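Local coordinates for protein of unknown function with a Fic domain (Bacteroides thetaiotaomicron VPI-5482, PDB 3CUC) that is of unknown function but carries a Fic domain, a mostly helical fold of the Fic/DOC family, at residues A[31-43]-A[218-230]. Numbering follows the deposited sequence.
Sequences KFKLEFNYNSNHL and MIVIHSEDKSNYL
Asn39 turns CG to the side opposite its carbonyl carbon (chi1 -76°), which aims its amide at the loop 218-225. Phe32 holds CG trans to its backbone N (chi1 171°) and lays its ring against the start of that loop. The contact joins helix 22-42 to the loop leading into helix 226-240 in the mostly helical Fic fold. One end of the Asn39 amide bonds across the contact, the other within its own helix. Asn39 OD1 accepts a nearly straight bond from Ser223 N (3.0 Å, 168°). Asn39 ND2 donates to Glu35 O one turn back, 2.7 Å away. Together the two bonds hold the amide in this orientation. Val220 CG1 packs 3.5 Å from Asn39 ND2, and Val220 CG2 meets the Phe32 ring. The Met218 side chain, a selenomethionine, crosses that of Phe32 at about a right angle. Met218 SE lies 4.8 Å from the centroid of the Phe32 ring, in an oblique Met-aromatic contact. Glu35 OE1 approaches the edge of the His222 ring, but its salt bridge is to Arg268. Leu43 CD2 lies against Ser223 CA and Lys226 CB. Extended Lys226 runs past Leu43 in the opposite direction, and Lys226 NZ donates to Leu43 O at 2.8 Å.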
loop_
_atom_site.group_PDB
_atom_site.type_symbol
_atom_site.label_atom_id
_atom_site.label_comp_id
_atom_site.label_asym_id
_atom_site.label_seq_id
_atom_site.Cartn_x
_atom_site.Cartn_y
_atom_site.Cartn_z
ATOM N N LYS A 31 -2.358 -13.828 -9.725
ATOM C CA LYS A 31 -0.948 -13.637 -9.398
ATOM C C LYS A 31 -0.744 -12.434 -8.483
ATOM O O LYS A 31 0.037 -12.502 -7.529
ATOM C CB LYS A 31 -0.081 -13.468 -10.649
ATOM C CG LYS A 31 1.405 -13.745 -10.366
ATOM C CD LYS A 31 2.354 -13.076 -11.364
ATOM C CE LYS A 31 3.832 -13.294 -10.972
ATOM N NZ LYS A 31 4.206 -14.741 -10.894
ATOM N N PHE A 32 -1.434 -11.332 -8.764
ATOM C CA PHE A 32 -1.257 -10.133 -7.958
ATOM C C PHE A 32 -1.734 -10.341 -6.513
ATOM O O PHE A 32 -1.022 -9.996 -5.562
ATOM C CB PHE A 32 -1.964 -8.926 -8.569
ATOM C CG PHE A 32 -1.981 -7.749 -7.655
ATOM C CD1 PHE A 32 -0.871 -6.937 -7.539
ATOM C CD2 PHE A 32 -3.079 -7.500 -6.852
ATOM C CE1 PHE A 32 -0.871 -5.870 -6.673
ATOM C CE2 PHE A 32 -3.086 -6.440 -5.977
ATOM C CZ PHE A 32 -1.981 -5.624 -5.884
ATOM N N LYS A 33 -2.934 -10.894 -6.357
ATOM C CA LYS A 33 -3.501 -11.177 -5.032
ATOM C C LYS A 33 -2.518 -11.976 -4.185
ATOM O O LYS A 33 -2.293 -11.703 -3.000
ATOM C CB LYS A 33 -4.802 -11.977 -5.167
ATOM C CG LYS A 33 -5.648 -12.012 -3.900
ATOM C CD LYS A 33 -7.008 -12.678 -4.137
ATOM C CE LYS A 33 -6.881 -14.203 -4.204
ATOM N NZ LYS A 33 -8.207 -14.881 -4.230
ATOM N N LEU A 34 -1.932 -12.970 -4.828
ATOM C CA LEU A 34 -0.985 -13.844 -4.185
ATOM C C LEU A 34 0.244 -13.049 -3.729
ATOM O O LEU A 34 0.594 -13.019 -2.544
ATOM C CB LEU A 34 -0.563 -14.926 -5.182
ATOM C CG LEU A 34 -0.279 -16.313 -4.636
ATOM C CD1 LEU A 34 0.653 -16.248 -3.422
ATOM C CD2 LEU A 34 -1.615 -16.995 -4.319
ATOM N N GLU A 35 0.880 -12.379 -4.684
ATOM C CA GLU A 35 2.155 -11.727 -4.430
ATOM C C GLU A 35 2.041 -10.515 -3.519
ATOM O O GLU A 35 2.941 -10.255 -2.716
ATOM C CB GLU A 35 2.815 -11.334 -5.750
ATOM C CG GLU A 35 3.201 -12.549 -6.590
ATOM C CD GLU A 35 4.553 -12.405 -7.264
ATOM O OE1 GLU A 35 4.885 -11.285 -7.715
ATOM O OE2 GLU A 35 5.285 -13.419 -7.333
ATOM N N PHE A 36 0.940 -9.779 -3.641
ATOM C CA PHE A 36 0.730 -8.611 -2.804
ATOM C C PHE A 36 0.513 -9.032 -1.355
ATOM O O PHE A 36 1.189 -8.535 -0.455
ATOM C CB PHE A 36 -0.448 -7.776 -3.301
ATOM C CG PHE A 36 -0.692 -6.544 -2.484
ATOM C CD1 PHE A 36 0.345 -5.659 -2.216
ATOM C CD2 PHE A 36 -1.953 -6.267 -1.975
ATOM C CE1 PHE A 36 0.130 -4.516 -1.450
ATOM C CE2 PHE A 36 -2.175 -5.120 -1.208
ATOM C CZ PHE A 36 -1.129 -4.249 -0.942
ATOM N N ASN A 37 -0.428 -9.949 -1.136
ATOM C CA ASN A 37 -0.712 -10.439 0.215
ATOM C C ASN A 37 0.542 -11.015 0.874
ATOM O O ASN A 37 0.860 -10.697 2.028
ATOM C CB ASN A 37 -1.844 -11.475 0.202
ATOM C CG ASN A 37 -3.225 -10.839 0.067
ATOM O OD1 ASN A 37 -3.601 -9.981 0.866
ATOM N ND2 ASN A 37 -3.996 -11.282 -0.927
ATOM N N TYR A 38 1.267 -11.840 0.127
ATOM C CA TYR A 38 2.469 -12.449 0.661
ATOM C C TYR A 38 3.471 -11.379 1.049
ATOM O O TYR A 38 3.884 -11.300 2.204
ATOM C CB TYR A 38 3.109 -13.411 -0.340
ATOM C CG TYR A 38 4.439 -13.940 0.140
ATOM C CD1 TYR A 38 4.509 -15.051 0.980
ATOM C CD2 TYR A 38 5.627 -13.317 -0.226
ATOM C CE1 TYR A 38 5.730 -15.529 1.430
ATOM C CE2 TYR A 38 6.853 -13.786 0.224
ATOM C CZ TYR A 38 6.902 -14.888 1.049
ATOM O OH TYR A 38 8.127 -15.342 1.485
ATOM N N ASN A 39 3.851 -10.553 0.082
ATOM C CA ASN A 39 4.921 -9.591 0.295
ATOM C C ASN A 39 4.589 -8.506 1.312
ATOM O O ASN A 39 5.408 -8.196 2.175
ATOM C CB ASN A 39 5.342 -8.963 -1.030
ATOM C CG ASN A 39 6.188 -9.900 -1.880
ATOM O OD1 ASN A 39 7.368 -10.101 -1.602
ATOM N ND2 ASN A 39 5.595 -10.458 -2.931
ATOM N N SER A 40 3.395 -7.933 1.228
ATOM C CA SER A 40 3.043 -6.819 2.106
ATOM C C SER A 40 3.056 -7.281 3.562
ATOM O O SER A 40 3.480 -6.542 4.442
ATOM C CB SER A 40 1.690 -6.205 1.712
ATOM O OG SER A 40 1.390 -5.027 2.449
ATOM N N ASN A 41 2.622 -8.515 3.808
ATOM C CA ASN A 41 2.663 -9.088 5.155
ATOM C C ASN A 41 4.056 -9.583 5.552
ATOM O O ASN A 41 4.449 -9.490 6.713
ATOM C CB ASN A 41 1.648 -10.226 5.290
ATOM C CG ASN A 41 0.218 -9.731 5.356
ATOM O OD1 ASN A 41 -0.506 -9.777 4.366
ATOM N ND2 ASN A 41 -0.195 -9.250 6.528
ATOM N N HIS A 42 4.806 -10.102 4.590
ATOM C CA HIS A 42 6.157 -10.570 4.875
ATOM C C HIS A 42 7.065 -9.413 5.288
ATOM O O HIS A 42 7.916 -9.581 6.154
ATOM C CB HIS A 42 6.754 -11.307 3.678
ATOM C CG HIS A 42 7.575 -12.495 4.061
ATOM N ND1 HIS A 42 7.019 -13.734 4.283
ATOM C CD2 HIS A 42 8.904 -12.633 4.275
ATOM C CE1 HIS A 42 7.970 -14.589 4.611
ATOM N NE2 HIS A 42 9.124 -13.947 4.610
ATOM N N LEU A 43 6.872 -8.248 4.671
ATOM C CA LEU A 43 7.603 -7.028 5.043
ATOM C C LEU A 43 7.486 -6.702 6.544
ATOM O O LEU A 43 8.393 -6.117 7.128
ATOM C CB LEU A 43 7.115 -5.824 4.208
ATOM C CG LEU A 43 7.648 -5.649 2.780
ATOM C CD1 LEU A 43 6.707 -4.777 1.967
ATOM C CD2 LEU A 43 9.053 -5.053 2.793
HETATM N N MSE A 218 -2.185 -2.526 -10.025
HETATM C CA MSE A 218 -1.660 -2.355 -8.684
HETATM C C MSE A 218 -0.230 -2.898 -8.586
HETATM O O MSE A 218 0.193 -3.721 -9.407
HETATM C CB MSE A 218 -2.601 -3.011 -7.679
HETATM C CG MSE A 218 -3.891 -2.233 -7.523
HETATM SE SE MSE A 218 -5.154 -3.104 -6.388
HETATM C CE MSE A 218 -5.734 -4.583 -7.568
ATOM N N ILE A 219 0.519 -2.407 -7.600
ATOM C CA ILE A 219 1.933 -2.753 -7.474
ATOM C C ILE A 219 2.224 -3.603 -6.237
ATOM O O ILE A 219 1.459 -3.610 -5.266
ATOM C CB ILE A 219 2.848 -1.491 -7.468
ATOM C CG1 ILE A 219 2.567 -0.596 -6.258
ATOM C CG2 ILE A 219 2.663 -0.694 -8.758
ATOM C CD1 ILE A 219 3.712 0.297 -5.905
ATOM N N VAL A 220 3.347 -4.315 -6.302
ATOM C CA VAL A 220 3.838 -5.138 -5.204
ATOM C C VAL A 220 5.224 -4.655 -4.784
ATOM O O VAL A 220 6.193 -4.820 -5.529
ATOM C CB VAL A 220 3.966 -6.622 -5.628
ATOM C CG1 VAL A 220 4.562 -7.445 -4.493
ATOM C CG2 VAL A 220 2.629 -7.184 -6.043
ATOM N N ILE A 221 5.330 -4.051 -3.606
ATOM C CA ILE A 221 6.650 -3.788 -3.037
ATOM C C ILE A 221 7.127 -5.123 -2.472
ATOM O O ILE A 221 6.505 -5.661 -1.556
ATOM C CB ILE A 221 6.623 -2.704 -1.952
ATOM C CG1 ILE A 221 6.112 -1.385 -2.537
ATOM C CG2 ILE A 221 8.019 -2.500 -1.389
ATOM C CD1 ILE A 221 5.847 -0.327 -1.497
ATOM N N HIS A 222 8.193 -5.671 -3.058
ATOM C CA HIS A 222 8.654 -7.025 -2.724
ATOM C C HIS A 222 9.474 -7.017 -1.446
ATOM O O HIS A 222 10.335 -6.156 -1.278
ATOM C CB HIS A 222 9.484 -7.608 -3.869
ATOM C CG HIS A 222 8.681 -7.914 -5.091
ATOM N ND1 HIS A 222 8.166 -9.167 -5.349
ATOM C CD2 HIS A 222 8.282 -7.126 -6.116
ATOM C CE1 HIS A 222 7.490 -9.139 -6.484
ATOM N NE2 HIS A 222 7.545 -7.913 -6.970
ATOM N N SER A 223 9.216 -7.976 -0.552
ATOM C CA SER A 223 9.901 -8.001 0.753
ATOM C C SER A 223 11.399 -8.318 0.639
ATOM O O SER A 223 12.175 -7.975 1.530
ATOM C CB SER A 223 9.222 -8.964 1.740
ATOM O OG SER A 223 9.628 -10.305 1.530
ATOM N N GLU A 224 11.809 -8.959 -0.453
ATOM C CA GLU A 224 13.236 -9.126 -0.739
ATOM C C GLU A 224 13.945 -7.790 -0.939
ATOM O O GLU A 224 15.149 -7.700 -0.757
ATOM C CB GLU A 224 13.436 -10.020 -1.960
ATOM C CG GLU A 224 13.082 -11.471 -1.664
ATOM C CD GLU A 224 12.950 -12.322 -2.907
ATOM O OE1 GLU A 224 12.073 -12.020 -3.754
ATOM O OE2 GLU A 224 13.712 -13.306 -3.023
ATOM N N ASP A 225 13.193 -6.752 -1.294
ATOM C CA ASP A 225 13.751 -5.421 -1.522
ATOM C C ASP A 225 13.517 -4.477 -0.325
ATOM O O ASP A 225 13.557 -3.250 -0.480
ATOM C CB ASP A 225 13.126 -4.832 -2.799
ATOM C CG ASP A 225 13.959 -3.716 -3.404
ATOM O OD1 ASP A 225 15.197 -3.876 -3.487
ATOM O OD2 ASP A 225 13.376 -2.686 -3.805
ATOM N N LYS A 226 13.293 -5.051 0.859
ATOM C CA LYS A 226 12.888 -4.285 2.048
ATOM C C LYS A 226 13.871 -3.196 2.444
ATOM O O LYS A 226 13.470 -2.077 2.761
ATOM C CB LYS A 226 12.676 -5.217 3.251
ATOM C CG LYS A 226 12.287 -4.504 4.560
ATOM C CD LYS A 226 11.828 -5.495 5.636
ATOM C CE LYS A 226 11.398 -4.776 6.910
ATOM N NZ LYS A 226 11.046 -5.716 8.010
ATOM N N SER A 227 15.155 -3.528 2.454
ATOM C CA SER A 227 16.166 -2.570 2.884
ATOM C C SER A 227 16.230 -1.391 1.912
ATOM O O SER A 227 16.360 -0.244 2.327
ATOM C CB SER A 227 17.530 -3.244 3.014
ATOM O OG SER A 227 18.017 -3.624 1.742
ATOM N N ASN A 228 16.117 -1.683 0.620
ATOM C CA ASN A 228 16.090 -0.648 -0.407
ATOM C C ASN A 228 14.881 0.282 -0.239
ATOM O O ASN A 228 14.987 1.501 -0.353
ATOM C CB ASN A 228 16.044 -1.301 -1.783
ATOM C CG ASN A 228 16.367 -0.337 -2.885
ATOM O OD1 ASN A 228 17.488 0.149 -2.972
ATOM N ND2 ASN A 228 15.387 -0.054 -3.742
ATOM N N TYR A 229 13.731 -0.331 0.022
ATOM C CA TYR A 229 12.469 0.365 0.275
ATOM C C TYR A 229 12.597 1.300 1.484
ATOM O O TYR A 229 12.269 2.485 1.402
ATOM C CB TYR A 229 11.388 -0.711 0.476
ATOM C CG TYR A 229 10.014 -0.280 0.937
ATOM C CD1 TYR A 229 9.389 0.847 0.417
ATOM C CD2 TYR A 229 9.307 -1.060 1.854
ATOM C CE1 TYR A 229 8.109 1.210 0.829
ATOM C CE2 TYR A 229 8.037 -0.707 2.271
ATOM C CZ TYR A 229 7.444 0.430 1.751
ATOM O OH TYR A 229 6.184 0.799 2.143
ATOM N N LEU A 230 13.104 0.765 2.591
ATOM C CA LEU A 230 13.373 1.569 3.792
ATOM C C LEU A 230 14.426 2.656 3.540
ATOM O O LEU A 230 14.313 3.772 4.056
ATOM C CB LEU A 230 13.830 0.680 4.960
ATOM C CG LEU A 230 12.746 -0.117 5.700
ATOM C CD1 LEU A 230 13.383 -1.018 6.759
ATOM C CD2 LEU A 230 11.719 0.817 6.325
#